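Local coordinates for MTH396 protein (Methanothermobacter thermautotrophicus, PDB 1NXH) that is of unknown function but may belong to an energy-converting hydrogenase system, and forms an all-helical homodimer joined by interchain disulfides, at residues E37-Q40 and D41-D45; L52-L55 and H56-E60; T100-L104 and A105-Y109; E111-S114 and E115-R119; S61-P64 and R65-E69. All coordinates share one frame; numbering follows the deposited sequence.

Interaction 1 (E37-Q40 and D41-D45); sequences EEFQ and DILMD
Phe39 and Leu43, one turn apart on helix 36-46, form the tightly packed part of this contact. Leu43 CD2 lies over one face of the Phe39 ring, 4.2 Å from its centroid, in a CH-pi contact. Phe39 CG points opposite the backbone nitrogen (chi1 -170°), which swings the ring alongside the next turn and beneath the leucine branch. Ile42 CB approaches the same ring obliquely at Phe39 CD1, 4.5 Å away. Under these side chains Leu43 N donates to Phe39 O at 2.8 Å, with an N-H...O angle of 165°, and Met44 N (a selenomethionine) reaches Gln40 O at 2.8 Å.

The looser side is acidic. Glu37 is exposed and poorly ordered, and its OE2 stands 5.7 Å from Asp41 OD2, so the like charges would tend to disfavour each other. Asp41 OD1 has its counter-ion in Arg12, which probably relieves part of that burden. Asp41 N makes a weak bond to Glu37 O.

The apolar face packs Phe39 and Leu43 on Val25 of helix 18-25, Met44 rests on helix 5-15, and Ile42 and Leu43 meet Leu124 and Met84 of the second subunit.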
# COMPACT_ATOMS: atom_id res chain seq x y z
N GLU A 37 -14.93 -11.12 14.81
CA GLU A 37 -16.35 -11.34 14.98
C GLU A 37 -17.14 -10.46 14.04
O GLU A 37 -17.81 -10.95 13.14
CB GLU A 37 -16.75 -11.06 16.43
CG GLU A 37 -18.25 -11.22 16.71
CD GLU A 37 -18.55 -11.46 18.19
OE1 GLU A 37 -17.96 -10.77 19.05
OE2 GLU A 37 -19.39 -12.34 18.49
N GLU A 38 -17.03 -9.15 14.22
CA GLU A 38 -17.77 -8.23 13.37
C GLU A 38 -17.56 -8.49 11.88
O GLU A 38 -18.50 -8.77 11.15
CB GLU A 38 -17.36 -6.80 13.65
CG GLU A 38 -17.04 -6.52 15.09
CD GLU A 38 -16.63 -5.08 15.27
OE1 GLU A 38 -15.85 -4.79 16.21
OE2 GLU A 38 -17.09 -4.23 14.47
N PHE A 39 -16.32 -8.36 11.45
CA PHE A 39 -15.97 -8.55 10.05
C PHE A 39 -16.79 -9.67 9.46
O PHE A 39 -17.42 -9.52 8.41
CB PHE A 39 -14.49 -8.90 9.94
CG PHE A 39 -13.98 -8.91 8.53
CD1 PHE A 39 -14.40 -7.93 7.62
CD2 PHE A 39 -13.02 -9.84 8.12
CE1 PHE A 39 -13.87 -7.87 6.33
CE2 PHE A 39 -12.48 -9.79 6.83
CZ PHE A 39 -12.90 -8.81 5.94
N GLN A 40 -16.77 -10.80 10.16
CA GLN A 40 -17.51 -11.97 9.73
C GLN A 40 -18.97 -11.63 9.40
O GLN A 40 -19.51 -12.06 8.39
CB GLN A 40 -17.44 -13.02 10.81
CG GLN A 40 -17.85 -14.38 10.33
CD GLN A 40 -17.39 -15.46 11.26
OE1 GLN A 40 -16.21 -15.52 11.61
NE2 GLN A 40 -18.31 -16.33 11.67
N ASP A 41 -19.59 -10.85 10.28
CA ASP A 41 -20.97 -10.43 10.09
C ASP A 41 -21.08 -9.50 8.90
O ASP A 41 -22.11 -9.49 8.22
CB ASP A 41 -21.45 -9.69 11.32
CG ASP A 41 -21.16 -10.44 12.57
OD1 ASP A 41 -21.74 -11.53 12.74
OD2 ASP A 41 -20.35 -9.95 13.38
N ILE A 42 -20.04 -8.70 8.69
CA ILE A 42 -20.02 -7.76 7.58
C ILE A 42 -20.03 -8.58 6.30
O ILE A 42 -20.82 -8.32 5.39
CB ILE A 42 -18.75 -6.90 7.60
CG1 ILE A 42 -18.88 -5.84 8.70
CG2 ILE A 42 -18.56 -6.21 6.26
CD1 ILE A 42 -17.63 -5.05 8.91
N LEU A 43 -19.15 -9.57 6.25
CA LEU A 43 -19.09 -10.44 5.09
C LEU A 43 -20.47 -11.05 4.94
O LEU A 43 -21.07 -11.02 3.87
CB LEU A 43 -18.08 -11.55 5.31
CG LEU A 43 -16.65 -11.07 5.55
CD1 LEU A 43 -15.77 -12.28 5.73
CD2 LEU A 43 -16.16 -10.25 4.38
N MSE A 44 -20.97 -11.61 6.04
CA MSE A 44 -22.29 -12.22 6.07
C MSE A 44 -23.30 -11.25 5.50
O MSE A 44 -24.17 -11.62 4.71
CB MSE A 44 -22.69 -12.53 7.51
CG MSE A 44 -22.08 -13.78 8.07
SE MSE A 44 -22.80 -15.34 7.21
CE MSE A 44 -24.59 -15.19 7.87
N ASP A 45 -23.16 -9.99 5.90
CA ASP A 45 -24.06 -8.94 5.47
C ASP A 45 -23.89 -8.51 4.02
O ASP A 45 -24.88 -8.25 3.34
CB ASP A 45 -23.91 -7.72 6.38
CG ASP A 45 -24.76 -6.56 5.93
OD1 ASP A 45 -24.34 -5.82 5.02
OD2 ASP A 45 -25.87 -6.38 6.48

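Interaction 2 (L52-L55 and H56-E60); sequences LEAL and HPRFE
The guanidinium of Arg58 carries Leu55 CD2 over one of its faces, the methyl carbon 3.5 Å from Arg58 CZ, while Ala54 O lies obliquely to it at a longer distance. Of the other flat groups, the Phe59 ring has Glu60 OE1 at its edge, in plane, and is stacked with Trp79 of the second subunit; the His56 ring meets Trp20 with planes about 45° apart.

Arg58 leaves the helix with CG opposite the backbone nitrogen (chi1 -160°) and then bends at chi3 (81°), which folds the head group back over Leu55. Its NH2 donates to Val83 O of the second subunit, and Met84 of that subunit packs on both Leu55 and Arg58. With an alanine here the Val83 carbonyl of the second subunit is likely to lose this donor, and Leu55 CD2 the flat group lying against it.

Beneath, Phe59 N bonds Leu55 O at 2.6 Å. Pro57 has no hydrogen to give to the turn before, and helix 49-60 kinks there; Pro57 CD approaches Ala54 O to 3.6 Å, a van der Waals contact.

The chemistry is therefore mixed: an apolar branch covers a cationic plane whose N-H group serves the subunit interface.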
# COMPACT_ATOMS: atom_id res chain seq x y z
N LEU A 52 -19.73 -16.29 -1.91
CA LEU A 52 -18.99 -17.07 -0.94
C LEU A 52 -18.42 -18.38 -1.44
O LEU A 52 -17.27 -18.69 -1.17
CB LEU A 52 -19.86 -17.30 0.28
CG LEU A 52 -19.91 -16.04 1.13
CD1 LEU A 52 -20.91 -16.19 2.22
CD2 LEU A 52 -18.53 -15.78 1.70
N GLU A 53 -19.23 -19.17 -2.14
CA GLU A 53 -18.75 -20.44 -2.69
C GLU A 53 -18.17 -20.12 -4.06
O GLU A 53 -18.62 -20.65 -5.09
CB GLU A 53 -19.89 -21.45 -2.82
CG GLU A 53 -20.42 -21.96 -1.49
CD GLU A 53 -21.17 -23.28 -1.61
OE1 GLU A 53 -20.55 -24.29 -2.00
OE2 GLU A 53 -22.39 -23.30 -1.31
N ALA A 54 -17.18 -19.23 -4.07
CA ALA A 54 -16.51 -18.79 -5.29
C ALA A 54 -15.28 -17.95 -4.95
O ALA A 54 -14.30 -17.91 -5.70
CB ALA A 54 -17.49 -17.96 -6.14
N LEU A 55 -15.34 -17.28 -3.79
CA LEU A 55 -14.28 -16.41 -3.32
C LEU A 55 -12.88 -16.97 -3.10
O LEU A 55 -11.92 -16.51 -3.73
CB LEU A 55 -14.71 -15.74 -2.02
CG LEU A 55 -15.27 -14.34 -2.20
CD1 LEU A 55 -15.48 -13.70 -0.84
CD2 LEU A 55 -14.29 -13.52 -3.01
N HIS A 56 -12.76 -17.94 -2.21
CA HIS A 56 -11.45 -18.49 -1.89
C HIS A 56 -10.52 -18.74 -3.07
O HIS A 56 -9.46 -18.14 -3.16
CB HIS A 56 -11.59 -19.76 -1.05
CG HIS A 56 -10.41 -20.00 -0.17
ND1 HIS A 56 -9.25 -20.60 -0.63
CD2 HIS A 56 -10.16 -19.63 1.11
CE1 HIS A 56 -8.34 -20.59 0.33
NE2 HIS A 56 -8.87 -20.00 1.39
N PRO A 57 -10.89 -19.63 -3.99
CA PRO A 57 -10.00 -19.87 -5.13
C PRO A 57 -9.56 -18.52 -5.71
O PRO A 57 -8.36 -18.27 -5.89
CB PRO A 57 -10.89 -20.63 -6.12
CG PRO A 57 -11.84 -21.34 -5.26
CD PRO A 57 -12.17 -20.34 -4.16
N ARG A 58 -10.54 -17.67 -5.99
CA ARG A 58 -10.31 -16.36 -6.57
C ARG A 58 -9.36 -15.60 -5.68
O ARG A 58 -8.53 -14.83 -6.15
CB ARG A 58 -11.62 -15.60 -6.69
CG ARG A 58 -11.54 -14.47 -7.67
CD ARG A 58 -12.91 -13.99 -7.99
NE ARG A 58 -13.42 -13.08 -6.97
CZ ARG A 58 -14.65 -13.15 -6.45
NH1 ARG A 58 -15.50 -14.09 -6.86
NH2 ARG A 58 -15.05 -12.25 -5.55
N PHE A 59 -9.50 -15.83 -4.38
CA PHE A 59 -8.67 -15.17 -3.39
C PHE A 59 -7.23 -15.67 -3.45
O PHE A 59 -6.29 -14.89 -3.36
CB PHE A 59 -9.24 -15.42 -2.00
CG PHE A 59 -8.49 -14.72 -0.92
CD1 PHE A 59 -9.03 -13.59 -0.31
CD2 PHE A 59 -7.24 -15.19 -0.49
CE1 PHE A 59 -8.33 -12.94 0.72
CE2 PHE A 59 -6.53 -14.54 0.54
CZ PHE A 59 -7.08 -13.41 1.14
N GLU A 60 -7.06 -16.98 -3.61
CA GLU A 60 -5.72 -17.56 -3.68
C GLU A 60 -4.96 -17.11 -4.91
O GLU A 60 -3.74 -16.97 -4.87
CB GLU A 60 -5.78 -19.08 -3.65
CG GLU A 60 -5.91 -19.66 -2.26
CD GLU A 60 -5.08 -18.88 -1.23
OE1 GLU A 60 -5.56 -17.83 -0.75
OE2 GLU A 60 -3.94 -19.31 -0.91

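Interaction 3 (T100-L104 and A105-Y109); sequences TELVL and AGREY
Leu102 and Arg107 meet where helix 89-104 ends, in a Schellman motif. Leu102 O accepts two backbone hydrogen bonds: Ala105 N comes to it at 2.6 Å and Arg107 N at 3.2 Å, the latter with an N-H...O angle of 150°. Both donors stand above the carbonyl plane, on opposite faces of it, so one oxygen serves the closing turn and the chain that leaves it. Inside this wider loop Gly106 N donates to Val103 O at 3.1 Å, again from well above the plane. Gly106 is the C-prime residue; its phi of 106° would jam a CB against the preceding carbonyl oxygen, which accounts for glycine.

Just before, Leu104 N still uses the ordinary helical acceptor, Thr100 O, at 2.8 Å. The CA-H of Val103 points at Arg107 O (CA to O 3.4 Å), a CA-H...O contact made where the outgoing chain passes back beside the last turn. The side-chain hydroxyls are satisfied farther off: that of Thr100 with Lys96 O, that of Tyr109 with Asp74 OD1.

Apolar contact is modest. Leu102 and Arg107 run side by side, with Leu102 CB 3.8 Å from Arg107 CB, and Arg107 bends at chi2 (-57°), its poorly ordered head leading away from the helix. Val103 and Leu104 face Ile67 of helix 63-74.

The chemistry is thus mainly that of the backbone: amides beyond the last regular turn find acceptors in the helix's own terminal carbonyls, and a glycine at the turning point lets the chain leave toward helix 109-124.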
# COMPACT_ATOMS: atom_id res chain seq x y z
N THR A 100 7.81 -11.30 -2.28
CA THR A 100 6.52 -11.95 -2.44
C THR A 100 6.71 -13.45 -2.31
O THR A 100 5.94 -14.16 -1.66
CB THR A 100 5.93 -11.59 -3.79
OG1 THR A 100 5.46 -10.24 -3.73
CG2 THR A 100 4.79 -12.53 -4.16
N GLU A 101 7.77 -13.95 -2.94
CA GLU A 101 8.05 -15.36 -2.88
C GLU A 101 8.03 -15.78 -1.41
O GLU A 101 7.41 -16.78 -1.04
CB GLU A 101 9.43 -15.64 -3.48
CG GLU A 101 9.68 -17.10 -3.78
CD GLU A 101 10.84 -17.31 -4.73
OE1 GLU A 101 10.80 -16.81 -5.87
OE2 GLU A 101 11.81 -17.99 -4.32
N LEU A 102 8.69 -14.98 -0.59
CA LEU A 102 8.78 -15.24 0.83
C LEU A 102 7.43 -15.27 1.52
O LEU A 102 7.02 -16.30 2.07
CB LEU A 102 9.63 -14.17 1.50
CG LEU A 102 11.12 -14.44 1.49
CD1 LEU A 102 11.87 -13.21 1.96
CD2 LEU A 102 11.40 -15.61 2.39
N VAL A 103 6.75 -14.14 1.51
CA VAL A 103 5.46 -14.03 2.17
C VAL A 103 4.51 -15.12 1.71
O VAL A 103 3.72 -15.63 2.50
CB VAL A 103 4.87 -12.60 1.96
CG1 VAL A 103 5.36 -12.03 0.66
CG2 VAL A 103 3.35 -12.62 2.02
N LEU A 104 4.61 -15.50 0.45
CA LEU A 104 3.76 -16.55 -0.09
C LEU A 104 4.13 -17.90 0.51
O LEU A 104 3.34 -18.84 0.48
CB LEU A 104 3.91 -16.62 -1.60
CG LEU A 104 2.84 -16.04 -2.53
CD1 LEU A 104 1.88 -15.11 -1.81
CD2 LEU A 104 3.55 -15.32 -3.66
N ALA A 105 5.34 -18.00 1.02
CA ALA A 105 5.79 -19.25 1.60
C ALA A 105 5.63 -19.24 3.11
O ALA A 105 6.26 -20.03 3.80
CB ALA A 105 7.23 -19.49 1.22
N GLY A 106 4.80 -18.34 3.62
CA GLY A 106 4.56 -18.28 5.05
C GLY A 106 5.21 -17.13 5.80
O GLY A 106 4.80 -16.81 6.93
N ARG A 107 6.21 -16.51 5.19
CA ARG A 107 6.91 -15.40 5.82
C ARG A 107 5.91 -14.35 6.28
O ARG A 107 4.99 -14.00 5.54
CB ARG A 107 7.91 -14.79 4.83
CG ARG A 107 9.23 -14.36 5.45
CD ARG A 107 9.02 -13.36 6.58
NE ARG A 107 10.29 -12.96 7.18
CZ ARG A 107 11.13 -13.80 7.79
NH1 ARG A 107 10.85 -15.09 7.88
NH2 ARG A 107 12.27 -13.34 8.30
N GLU A 108 6.08 -13.86 7.50
CA GLU A 108 5.19 -12.83 8.03
C GLU A 108 5.43 -11.53 7.27
O GLU A 108 6.54 -11.00 7.27
CB GLU A 108 5.50 -12.58 9.51
CG GLU A 108 4.73 -11.43 10.11
CD GLU A 108 3.41 -11.89 10.69
OE1 GLU A 108 2.66 -12.58 9.97
OE2 GLU A 108 3.13 -11.55 11.86
N TYR A 109 4.39 -10.99 6.63
CA TYR A 109 4.55 -9.75 5.86
C TYR A 109 5.48 -8.80 6.59
O TYR A 109 6.53 -8.42 6.09
CB TYR A 109 3.22 -9.03 5.63
CG TYR A 109 3.38 -7.83 4.71
CD1 TYR A 109 3.83 -8.02 3.40
CD2 TYR A 109 3.17 -6.52 5.15
CE1 TYR A 109 4.07 -6.95 2.56
CE2 TYR A 109 3.42 -5.43 4.30
CZ TYR A 109 3.88 -5.66 3.01
OH TYR A 109 4.22 -4.63 2.15

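Interaction 4 (E111-S114 and E115-R119); sequences EALS and EGRRR
Leu113 and Arg117, like Ser114 and Arg118, are four residues apart on helix 109-124, which here also carries a salt-bridge network of Glu115, Arg118 and Arg119 along one side.

Backbone bonds hold the turns together. Arg117 N donates to Leu113 O at 2.8 Å, and Gly116 N to Ala112 O and Arg118 N to Ser114 O follow the same pattern; the bond from Glu115 N to Glu111 O is weak. Ser114 OG turns back beside its own backbone nitrogen (chi1 -59°) and makes a weak hydrogen bond with Ser110 O.

The ionic part centres on the Glu115 carboxylate. Arg118 NE approaches OE2 of Glu115 at 2.9 Å from above the carboxylate plane, and Arg118 NH2 adds a weak bond to the same oxygen. Glu115 OE1 takes Arg119 NH2 at 3.2 Å, and Arg119 has a second acidic partner in Glu98 of helix 89-104. A lysine in place of Glu115 would probably leave both Arg118 and Arg119 NH2 without this carboxylate and set a third positive charge beside them.

Packing is the remaining element. Ser114 O lies over one face of the Arg118 guanidinium, toward its rim. Ala112 faces Ile99 of helix 89-104, and Arg117 touches Arg30 of the second subunit. Bends at chi2 and chi3 (103° and 56°) fold the Arg117 head back along the helix, placing Leu113 CD2 over the centre of one guanidinium face, 3.7 Å from Arg117 CZ.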
# COMPACT_ATOMS: atom_id res chain seq x y z
N GLU A 111 7.64 -9.04 8.97
CA GLU A 111 9.02 -9.45 8.89
C GLU A 111 9.56 -9.39 7.47
O GLU A 111 10.65 -8.88 7.25
CB GLU A 111 9.16 -10.85 9.47
CG GLU A 111 8.72 -10.94 10.93
CD GLU A 111 8.53 -12.37 11.40
OE1 GLU A 111 9.43 -13.20 11.15
OE2 GLU A 111 7.48 -12.66 12.03
N ALA A 112 8.80 -9.90 6.51
CA ALA A 112 9.22 -9.92 5.11
C ALA A 112 9.51 -8.52 4.54
O ALA A 112 10.47 -8.33 3.78
CB ALA A 112 8.17 -10.61 4.25
N LEU A 113 8.68 -7.55 4.89
CA LEU A 113 8.87 -6.18 4.41
C LEU A 113 10.21 -5.64 4.89
O LEU A 113 10.92 -4.94 4.15
CB LEU A 113 7.73 -5.29 4.93
CG LEU A 113 7.37 -4.06 4.09
CD1 LEU A 113 6.41 -3.20 4.86
CD2 LEU A 113 8.61 -3.24 3.75
N SER A 114 10.57 -5.96 6.13
CA SER A 114 11.82 -5.50 6.71
C SER A 114 12.98 -5.96 5.85
O SER A 114 13.87 -5.17 5.53
CB SER A 114 11.98 -6.04 8.13
OG SER A 114 10.90 -5.61 8.94
N GLU A 115 12.96 -7.23 5.47
CA GLU A 115 14.01 -7.81 4.63
C GLU A 115 14.04 -7.10 3.28
O GLU A 115 15.11 -6.90 2.69
CB GLU A 115 13.75 -9.31 4.43
CG GLU A 115 14.91 -10.21 4.84
CD GLU A 115 16.19 -9.92 4.06
OE1 GLU A 115 16.12 -9.89 2.81
OE2 GLU A 115 17.25 -9.72 4.69
N GLY A 116 12.86 -6.71 2.79
CA GLY A 116 12.77 -6.02 1.51
C GLY A 116 13.36 -4.62 1.61
O GLY A 116 13.94 -4.09 0.64
N ARG A 117 13.17 -4.03 2.79
CA ARG A 117 13.68 -2.71 3.08
C ARG A 117 15.20 -2.86 2.96
O ARG A 117 15.87 -2.06 2.30
CB ARG A 117 13.30 -2.33 4.50
CG ARG A 117 13.45 -0.87 4.82
CD ARG A 117 12.11 -0.21 4.81
NE ARG A 117 11.22 -0.89 5.74
CZ ARG A 117 9.94 -0.56 5.95
NH1 ARG A 117 9.39 0.47 5.30
NH2 ARG A 117 9.22 -1.26 6.83
N ARG A 118 15.72 -3.90 3.60
CA ARG A 118 17.15 -4.20 3.57
C ARG A 118 17.71 -4.31 2.15
O ARG A 118 18.58 -3.53 1.75
CB ARG A 118 17.46 -5.49 4.36
CG ARG A 118 17.52 -5.31 5.88
CD ARG A 118 18.32 -6.43 6.60
NE ARG A 118 17.58 -7.68 6.75
CZ ARG A 118 16.54 -7.88 7.58
NH1 ARG A 118 16.10 -6.89 8.35
NH2 ARG A 118 15.94 -9.06 7.62
N ARG A 119 17.21 -5.28 1.38
CA ARG A 119 17.72 -5.45 0.03
C ARG A 119 17.54 -4.18 -0.79
O ARG A 119 18.28 -3.95 -1.74
CB ARG A 119 17.07 -6.65 -0.66
CG ARG A 119 18.05 -7.36 -1.61
CD ARG A 119 17.49 -8.68 -2.11
NE ARG A 119 16.78 -9.39 -1.04
CZ ARG A 119 16.30 -10.63 -1.14
NH1 ARG A 119 16.44 -11.32 -2.27
NH2 ARG A 119 15.66 -11.18 -0.11

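Interaction 5 (S61-P64 and R65-E69); sequences SARP and RCIRE
Cys66 N donates almost straight to Ala62 O at 2.8 Å, with an N-H...O angle of 172°, and Arg68 N repeats the pattern to Pro64 O at 3.0 Å, so the first turns of helix 63-74 are regularly bonded at these two points.

Arg63 and Ile67 supply the main side-chain contact. The Ile67 CD1 methyl lies 3.8 Å from Arg63 CG and the same distance from Arg63 NE, touching the aliphatic stem and the near end of the guanidinium obliquely. Arg63 CG stands opposite the backbone nitrogen (chi1 167°) and the chain then turns at chi2 (94°), which carries the stem past the isoleucine. Pro64, the next residue, lies in the opening turn, where a backbone nitrogen without hydrogen costs the helix no bond; its carbonyl also takes a weak bond from Ile67 N.

On another side of the helix, Ala62 CB approaches Arg65 NH2 obliquely at 3.7 Å. The Arg65 chain is bent, bringing its NH1 toward Glu69 OE1 in a long salt bridge of 3.8 Å with the carboxylate oxygen in the guanidinium plane. Cys66 SG forms the observed disulfide with Cys78 of the second subunit.

The helix lies between two surroundings. Arg63 packs on Leu104 of helix 89-104, and Arg68 pairs with Glu93 and Asp97 of that helix, whereas Ala62, Arg65, Cys66 and Glu69 meet Val83, Cys78 and Trp79 of the second subunit.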
# COMPACT_ATOMS: atom_id res chain seq x y z
N SER A 61 -5.69 -16.88 -6.00
CA SER A 61 -5.03 -16.48 -7.24
C SER A 61 -4.68 -15.00 -7.30
O SER A 61 -4.05 -14.55 -8.24
CB SER A 61 -5.89 -16.84 -8.45
OG SER A 61 -7.06 -16.05 -8.49
N ALA A 62 -5.09 -14.25 -6.29
CA ALA A 62 -4.79 -12.82 -6.29
C ALA A 62 -3.89 -12.46 -5.13
O ALA A 62 -3.29 -11.39 -5.10
CB ALA A 62 -6.07 -12.02 -6.22
N ARG A 63 -3.82 -13.37 -4.16
CA ARG A 63 -2.98 -13.16 -2.99
C ARG A 63 -1.63 -12.58 -3.42
O ARG A 63 -1.16 -11.61 -2.84
CB ARG A 63 -2.81 -14.50 -2.24
CG ARG A 63 -1.72 -14.55 -1.17
CD ARG A 63 -2.23 -14.24 0.25
NE ARG A 63 -1.14 -14.38 1.23
CZ ARG A 63 -0.64 -15.55 1.64
NH1 ARG A 63 -1.14 -16.70 1.17
NH2 ARG A 63 0.39 -15.57 2.48
N PRO A 64 -1.01 -13.16 -4.47
CA PRO A 64 0.30 -12.67 -4.94
C PRO A 64 0.26 -11.23 -5.44
O PRO A 64 1.01 -10.35 -4.99
CB PRO A 64 0.66 -13.66 -6.05
CG PRO A 64 -0.68 -14.06 -6.59
CD PRO A 64 -1.47 -14.26 -5.32
N ARG A 65 -0.63 -11.00 -6.40
CA ARG A 65 -0.84 -9.68 -7.00
C ARG A 65 -1.06 -8.62 -5.91
O ARG A 65 -0.47 -7.55 -5.95
CB ARG A 65 -2.05 -9.77 -7.93
CG ARG A 65 -2.56 -8.46 -8.46
CD ARG A 65 -3.58 -8.73 -9.56
NE ARG A 65 -4.89 -9.19 -9.07
CZ ARG A 65 -5.70 -8.43 -8.34
NH1 ARG A 65 -5.35 -7.19 -7.99
NH2 ARG A 65 -6.88 -8.89 -7.96
N CYS A 66 -1.90 -8.94 -4.94
CA CYS A 66 -2.20 -8.00 -3.89
C CYS A 66 -1.02 -7.71 -2.97
O CYS A 66 -0.93 -6.63 -2.37
CB CYS A 66 -3.39 -8.50 -3.08
SG CYS A 66 -4.99 -8.23 -3.91
N ILE A 67 -0.11 -8.67 -2.88
CA ILE A 67 1.06 -8.49 -2.03
C ILE A 67 2.07 -7.59 -2.72
O ILE A 67 2.69 -6.74 -2.08
CB ILE A 67 1.73 -9.83 -1.70
CG1 ILE A 67 0.74 -10.73 -0.93
CG2 ILE A 67 3.00 -9.56 -0.88
CD1 ILE A 67 1.23 -12.14 -0.70
N ARG A 68 2.24 -7.79 -4.02
CA ARG A 68 3.18 -6.98 -4.77
C ARG A 68 2.74 -5.55 -4.59
O ARG A 68 3.56 -4.69 -4.27
CB ARG A 68 3.15 -7.33 -6.25
CG ARG A 68 3.36 -8.79 -6.50
CD ARG A 68 3.79 -9.02 -7.90
NE ARG A 68 4.96 -8.22 -8.23
CZ ARG A 68 5.98 -8.69 -8.96
NH1 ARG A 68 5.93 -9.94 -9.40
NH2 ARG A 68 7.02 -7.92 -9.25
N GLU A 69 1.45 -5.30 -4.79
CA GLU A 69 0.92 -3.96 -4.63
C GLU A 69 1.34 -3.37 -3.29
O GLU A 69 1.92 -2.27 -3.24
CB GLU A 69 -0.60 -3.97 -4.70
CG GLU A 69 -1.18 -4.09 -6.09
CD GLU A 69 -2.66 -3.76 -6.12
OE1 GLU A 69 -3.31 -4.07 -7.15
OE2 GLU A 69 -3.16 -3.19 -5.13

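Overall arrangement
All five contacts are local, and four of them lie partly buried; interaction 3 is a surface contact at a helix end. Interactions 1, 2 and 5 follow one another along the chain and reach the second subunit by different means: apolar packing in interaction 1, an arginine bond and ring stacking in interaction 2, a disulfide in interaction 5. Interaction 4 reaches it through one residue, interaction 3 not at all. Interaction 5 lies nearest the chain's centre, about 6 Å away between centres, and touches interaction 3, which in turn packs against interaction 4, whose ionic chemistry contrasts with the backbone capping beside it. Interactions 1 and 4 lie about 33 Å apart between centres, on opposite sides of the chain's centre.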